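L-threonine 3-dehydrogenase (Clostridioides difficile, PDB 7OL1) is an enzyme that probably oxidises the hydroxyl-bearing carbon of L-threonine, as expected of a threonine dehydrogenase of the NAD-dependent epimerase/dehydratase family. Local coordinates at residues A[117-122]-A[172-177]; A[133-138]-A[165-170]. All coordinates share one frame; numbering follows the deposited sequence.

Contact 1. Residues A[117-122]-A[172-177]; sequences NGLING and LLCDYY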
loop_
_atom_site.group_PDB
_atom_site.type_symbol
_atom_site.label_atom_id
_atom_site.label_comp_id
_atom_site.label_asym_id
_atom_site.label_seq_id
_atom_site.Cartn_x
_atom_site.Cartn_y
_atom_site.Cartn_z
ATOM N N ASN A 117 -1.037 -3.050 -12.049
ATOM C CA ASN A 117 -0.672 -4.165 -12.956
ATOM C C ASN A 117 0.436 -3.650 -13.873
ATOM O O ASN A 117 1.411 -4.423 -14.169
ATOM C CB ASN A 117 -1.880 -4.772 -13.666
ATOM C CG ASN A 117 -2.854 -5.359 -12.659
ATOM O OD1 ASN A 117 -2.486 -6.071 -11.704
ATOM N ND2 ASN A 117 -4.118 -5.042 -12.861
ATOM N N GLY A 118 0.356 -2.388 -14.285
ATOM C CA GLY A 118 1.462 -1.824 -15.089
ATOM C C GLY A 118 2.773 -1.966 -14.328
ATOM O O GLY A 118 3.736 -2.494 -14.893
ATOM N N LEU A 119 2.765 -1.584 -13.044
ATOM C CA LEU A 119 3.965 -1.511 -12.183
ATOM C C LEU A 119 4.480 -2.922 -11.943
ATOM O O LEU A 119 5.681 -3.180 -12.195
ATOM C CB LEU A 119 3.603 -0.835 -10.863
ATOM C CG LEU A 119 4.732 -0.751 -9.838
ATOM C CD1 LEU A 119 5.969 -0.148 -10.468
ATOM C CD2 LEU A 119 4.319 0.066 -8.620
ATOM N N ILE A 120 3.627 -3.810 -11.450
ATOM C CA ILE A 120 4.077 -5.198 -11.120
ATOM C C ILE A 120 4.639 -5.853 -12.387
ATOM O O ILE A 120 5.567 -6.649 -12.282
ATOM C CB ILE A 120 2.955 -6.018 -10.452
ATOM C CG1 ILE A 120 3.447 -7.381 -9.983
ATOM C CG2 ILE A 120 1.742 -6.162 -11.337
ATOM C CD1 ILE A 120 3.274 -7.539 -8.498
ATOM N N ASN A 121 4.137 -5.489 -13.563
ATOM C CA ASN A 121 4.602 -6.093 -14.829
ATOM C C ASN A 121 6.038 -5.622 -15.025
ATOM O O ASN A 121 6.946 -6.457 -15.206
ATOM C CB ASN A 121 3.667 -5.742 -15.992
ATOM C CG ASN A 121 2.366 -6.536 -16.037
ATOM O OD1 ASN A 121 2.184 -7.564 -15.357
ATOM N ND2 ASN A 121 1.438 -6.039 -16.843
ATOM N N GLY A 122 6.234 -4.310 -14.980
ATOM C CA GLY A 122 7.567 -3.695 -15.108
ATOM C C GLY A 122 8.552 -4.246 -14.085
ATOM O O GLY A 122 9.743 -4.357 -14.413
ATOM N N LEU A 172 5.811 0.510 -1.578
ATOM C CA LEU A 172 6.013 -0.736 -0.797
ATOM C C LEU A 172 6.509 -1.851 -1.710
ATOM O O LEU A 172 7.401 -2.617 -1.306
ATOM C CB LEU A 172 4.691 -1.102 -0.130
ATOM C CG LEU A 172 4.344 -0.185 1.040
ATOM C CD1 LEU A 172 2.908 -0.353 1.510
ATOM C CD2 LEU A 172 5.298 -0.460 2.181
ATOM N N LEU A 173 5.968 -1.903 -2.917
ATOM C CA LEU A 173 6.178 -3.033 -3.852
ATOM C C LEU A 173 7.558 -2.874 -4.486
ATOM O O LEU A 173 8.338 -3.878 -4.568
ATOM C CB LEU A 173 5.053 -2.936 -4.877
ATOM C CG LEU A 173 4.600 -4.218 -5.551
ATOM C CD1 LEU A 173 4.452 -5.363 -4.566
ATOM C CD2 LEU A 173 3.283 -3.923 -6.236
ATOM N N CYS A 174 7.857 -1.648 -4.913
ATOM C CA CYS A 174 9.181 -1.314 -5.449
ATOM C C CYS A 174 10.253 -1.598 -4.391
ATOM O O CYS A 174 11.292 -2.183 -4.773
ATOM C CB CYS A 174 9.213 0.118 -5.933
ATOM S SG CYS A 174 8.121 0.416 -7.342
ATOM N N ASP A 175 10.026 -1.265 -3.112
ATOM C CA ASP A 175 11.047 -1.569 -2.063
ATOM C C ASP A 175 11.118 -3.093 -1.882
ATOM O O ASP A 175 12.243 -3.601 -1.711
ATOM C CB ASP A 175 10.858 -0.794 -0.751
ATOM C CG ASP A 175 11.333 0.663 -0.794
ATOM O OD1 ASP A 175 11.839 1.129 -1.851
ATOM O OD2 ASP A 175 11.164 1.349 0.228
ATOM N N TYR A 176 9.995 -3.815 -1.969
ATOM C CA TYR A 176 9.993 -5.301 -1.819
ATOM C C TYR A 176 10.867 -5.933 -2.914
ATOM O O TYR A 176 11.577 -6.902 -2.586
ATOM C CB TYR A 176 8.595 -5.917 -1.842
ATOM C CG TYR A 176 8.567 -7.430 -1.814
ATOM C CD1 TYR A 176 8.666 -8.111 -0.610
ATOM C CD2 TYR A 176 8.386 -8.191 -2.967
ATOM C CE1 TYR A 176 8.637 -9.499 -0.549
ATOM C CE2 TYR A 176 8.365 -9.584 -2.925
ATOM C CZ TYR A 176 8.496 -10.252 -1.706
ATOM O OH TYR A 176 8.488 -11.635 -1.590
ATOM N N TYR A 177 10.829 -5.426 -4.151
ATOM C CA TYR A 177 11.542 -6.063 -5.287
ATOM C C TYR A 177 13.041 -5.878 -5.033
ATOM O O TYR A 177 13.831 -6.818 -5.334
ATOM C CB TYR A 177 10.978 -5.595 -6.645
ATOM C CG TYR A 177 9.869 -6.489 -7.153
ATOM C CD1 TYR A 177 8.567 -6.379 -6.683
ATOM C CD2 TYR A 177 10.141 -7.526 -8.030
ATOM C CE1 TYR A 177 7.568 -7.245 -7.095
ATOM C CE2 TYR A 177 9.152 -8.390 -8.466
ATOM C CZ TYR A 177 7.861 -8.251 -7.997
ATOM O OH TYR A 177 6.906 -9.112 -8.434
#

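Contact 2. Residues A[133-138]-A[165-170]; sequences FFTPSS and VTKVSG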
loop_
_atom_site.group_PDB
_atom_site.type_symbol
_atom_site.label_atom_id
_atom_site.label_comp_id
_atom_site.label_asym_id
_atom_site.label_seq_id
_atom_site.Cartn_x
_atom_site.Cartn_y
_atom_site.Cartn_z
ATOM N N PHE A 133 15.121 0.368 -12.505
ATOM C CA PHE A 133 13.661 0.571 -12.526
ATOM C C PHE A 133 13.302 1.809 -11.687
ATOM O O PHE A 133 13.286 1.776 -10.439
ATOM C CB PHE A 133 12.951 -0.722 -12.105
ATOM C CG PHE A 133 11.493 -0.686 -12.489
ATOM C CD1 PHE A 133 11.082 -1.079 -13.746
ATOM C CD2 PHE A 133 10.542 -0.159 -11.631
ATOM C CE1 PHE A 133 9.749 -1.005 -14.108
ATOM C CE2 PHE A 133 9.213 -0.068 -12.005
ATOM C CZ PHE A 133 8.820 -0.486 -13.249
ATOM N N PHE A 134 12.990 2.891 -12.382
ATOM C CA PHE A 134 12.521 4.156 -11.795
ATOM C C PHE A 134 11.001 4.278 -11.933
ATOM O O PHE A 134 10.532 4.314 -13.030
ATOM C CB PHE A 134 13.209 5.327 -12.475
ATOM C CG PHE A 134 12.876 6.651 -11.850
ATOM C CD1 PHE A 134 11.713 7.321 -12.204
ATOM C CD2 PHE A 134 13.700 7.200 -10.890
ATOM C CE1 PHE A 134 11.398 8.538 -11.636
ATOM C CE2 PHE A 134 13.383 8.415 -10.317
ATOM C CZ PHE A 134 12.240 9.082 -10.696
ATOM N N THR A 135 10.297 4.406 -10.811
ATOM C CA THR A 135 8.867 4.743 -10.699
ATOM C C THR A 135 8.710 6.060 -9.947
ATOM O O THR A 135 9.151 6.192 -8.821
ATOM C CB THR A 135 8.135 3.708 -9.849
ATOM O OG1 THR A 135 8.813 2.456 -9.989
ATOM C CG2 THR A 135 6.660 3.655 -10.177
ATOM N N PRO A 136 8.037 7.066 -10.515
ATOM C CA PRO A 136 7.715 8.269 -9.776
ATOM C C PRO A 136 6.539 7.996 -8.844
ATOM O O PRO A 136 5.754 7.172 -9.178
ATOM C CB PRO A 136 7.303 9.269 -10.852
ATOM C CG PRO A 136 6.784 8.420 -11.989
ATOM C CD PRO A 136 7.505 7.090 -11.885
ATOM N N SER A 137 6.556 8.648 -7.682
ATOM C CA SER A 137 5.504 8.682 -6.639
ATOM C C SER A 137 5.086 10.136 -6.491
ATOM O O SER A 137 5.412 10.887 -7.402
ATOM C CB SER A 137 5.993 8.087 -5.358
ATOM O OG SER A 137 4.913 7.924 -4.458
ATOM N N SER A 138 4.388 10.529 -5.429
ATOM C CA SER A 138 3.730 11.869 -5.367
ATOM C C SER A 138 3.509 12.295 -3.914
ATOM O O SER A 138 3.300 11.398 -3.049
ATOM C CB SER A 138 2.393 11.821 -6.121
ATOM O OG SER A 138 1.732 13.086 -6.183
ATOM N N VAL A 165 -3.385 5.988 -2.966
ATOM C CA VAL A 165 -3.287 4.572 -2.524
ATOM C C VAL A 165 -2.357 3.805 -3.469
ATOM O O VAL A 165 -1.640 2.922 -2.983
ATOM C CB VAL A 165 -4.686 3.955 -2.500
ATOM C CG1 VAL A 165 -4.645 2.433 -2.369
ATOM C CG2 VAL A 165 -5.521 4.617 -1.417
ATOM N N THR A 166 -2.427 4.069 -4.781
ATOM C CA THR A 166 -1.653 3.294 -5.776
ATOM C C THR A 166 -0.177 3.650 -5.558
ATOM O O THR A 166 0.640 2.714 -5.561
ATOM C CB THR A 166 -2.151 3.453 -7.223
ATOM O OG1 THR A 166 -2.015 4.773 -7.737
ATOM C CG2 THR A 166 -3.602 3.073 -7.394
ATOM N N LYS A 167 0.134 4.913 -5.250
ATOM C CA LYS A 167 1.527 5.394 -5.019
ATOM C C LYS A 167 2.115 4.788 -3.720
ATOM O O LYS A 167 3.309 4.301 -3.721
ATOM C CB LYS A 167 1.523 6.917 -5.111
ATOM C CG LYS A 167 1.267 7.444 -6.522
ATOM C CD LYS A 167 2.242 6.920 -7.595
ATOM C CE LYS A 167 1.819 5.637 -8.307
ATOM N NZ LYS A 167 2.917 5.024 -9.093
ATOM N N VAL A 168 1.323 4.655 -2.669
ATOM C CA VAL A 168 1.863 4.001 -1.452
ATOM C C VAL A 168 2.079 2.523 -1.737
ATOM O O VAL A 168 3.140 2.015 -1.357
ATOM C CB VAL A 168 0.962 4.200 -0.223
ATOM C CG1 VAL A 168 1.512 3.414 0.958
ATOM C CG2 VAL A 168 0.785 5.674 0.075
ATOM N N SER A 169 1.061 1.838 -2.262
ATOM C CA SER A 169 1.120 0.394 -2.631
ATOM C C SER A 169 2.365 0.148 -3.483
ATOM O O SER A 169 3.085 -0.838 -3.226
ATOM C CB SER A 169 -0.107 -0.046 -3.363
ATOM O OG SER A 169 -1.222 -0.062 -2.496
ATOM N N GLY A 170 2.625 1.055 -4.423
ATOM C CA GLY A 170 3.783 0.977 -5.329
ATOM C C GLY A 170 5.112 1.199 -4.628
ATOM O O GLY A 170 6.044 0.443 -4.915
#

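Contact 1. Residues A[117-122]-A[172-177]
Leu119 opens its fork toward Cys174, so that the sulfur faces both methyls: SG of Cys174 lies 3.8 Å from Leu119 CD1 and 4.0 Å from Leu119 CD2. With CG anti to the backbone N (chi1 177°), the leucine reaches across to the neighbouring helix. One position on, Ile120 leaves its helix at a slant but extends its delta methyl into the interface. There Ile120 CD1 comes within 4.3 Å of Leu173 CD2, a methyl-to-methyl touch, and also lies 4.0 Å from Tyr177 OH. The tyrosine meets Ile120 obliquely with its hydroxyl end, while Leu173 O sits at its ring edge, in plane.

The two helix segments run nearly parallel, 10° apart, with axes 10.8 Å from each other. Ile120 also packs on Leu109, and Leu173 on Trp112, of the second subunit; pairing these two helices with their counterparts is consistent with the four-helix dimer interface familiar in extended short-chain dehydrogenases.

No hydrogen bond joins the two segments, and the contact between them is apolar and buried. The polar group that reaches it, Tyr177 OH, bonds to Glu124 of Ile120's helix, which satisfies the hydroxyl and adds a polar link between the two helices.

Contact 2. Residues A[133-138]-A[165-170]
The peptide joining Pro136 to Ser137 is the flat group that Lys167 meets. The amine nitrogen of Lys167 approaches from the oxygen end of this peptide, NZ standing 3.6 Å from Pro136 O, too long to count as a hydrogen bond. Pro136 directs its CB away from the helix, and its side chain packs on Leu96. Lys167 CD passes beside the same peptide, 3.8 Å from Ser137 CA.

The lysine gets there by folding. Bends at chi2 (-56°) and chi3 (90°) curl the chain along the strand backbone instead of letting it run straight out. The side chains of Lys167 and Thr135 cross obliquely, and Lys167 NZ ends 4.1 Å from Thr135 CG2. Nearer the helix, Ser137 OG lies against the root of the lysine, 3.6 Å from Lys167 CB. That approach is plain van der Waals contact; the polar partner of this hydroxyl is Glu171, one helical turn beyond the lysine, so the serine is fastened to the same helix by a different residue.

Tyr163 and Lys167 are spaced as in the Tyr-x-x-x-Lys signature of short-chain dehydrogenases, whose lysine usually works next to the cofactor, and Ser138 packs on Tyr163. The strand end therefore probably borders the active site, which is without ligand in this apoenzyme.

Strand 132-138 runs parallel to its neighbours 92-95 and 184-194 in the mixed sheet. Helix 162-181 covers it alongside helix 108-129, which receives Phe133, while Phe134 packs on helix 236-248.

Overall arrangement
Both contacts are buried and share helix 162-181, which presents successive turns to different partners. In contact 2 its earlier part rests on strand 132-138, nearer the centre of the chain; in contact 1 a later part packs on helix 108-129, with the contact's centre about 18 Å from that of the chain. The centres of the two contacts are about 8 Å apart. Leu119 and Cys174 link them by also touching Phe133 and Thr135, so the strand lies beneath the helix pair. Both reach the second subunit, but their chemistry differs: contact 1 joins methyls and a sulfur, whereas contact 2 sets the lysine of a probable Tyr-x-x-x-Lys signature, with a serine hydroxyl at its root, against the strand end.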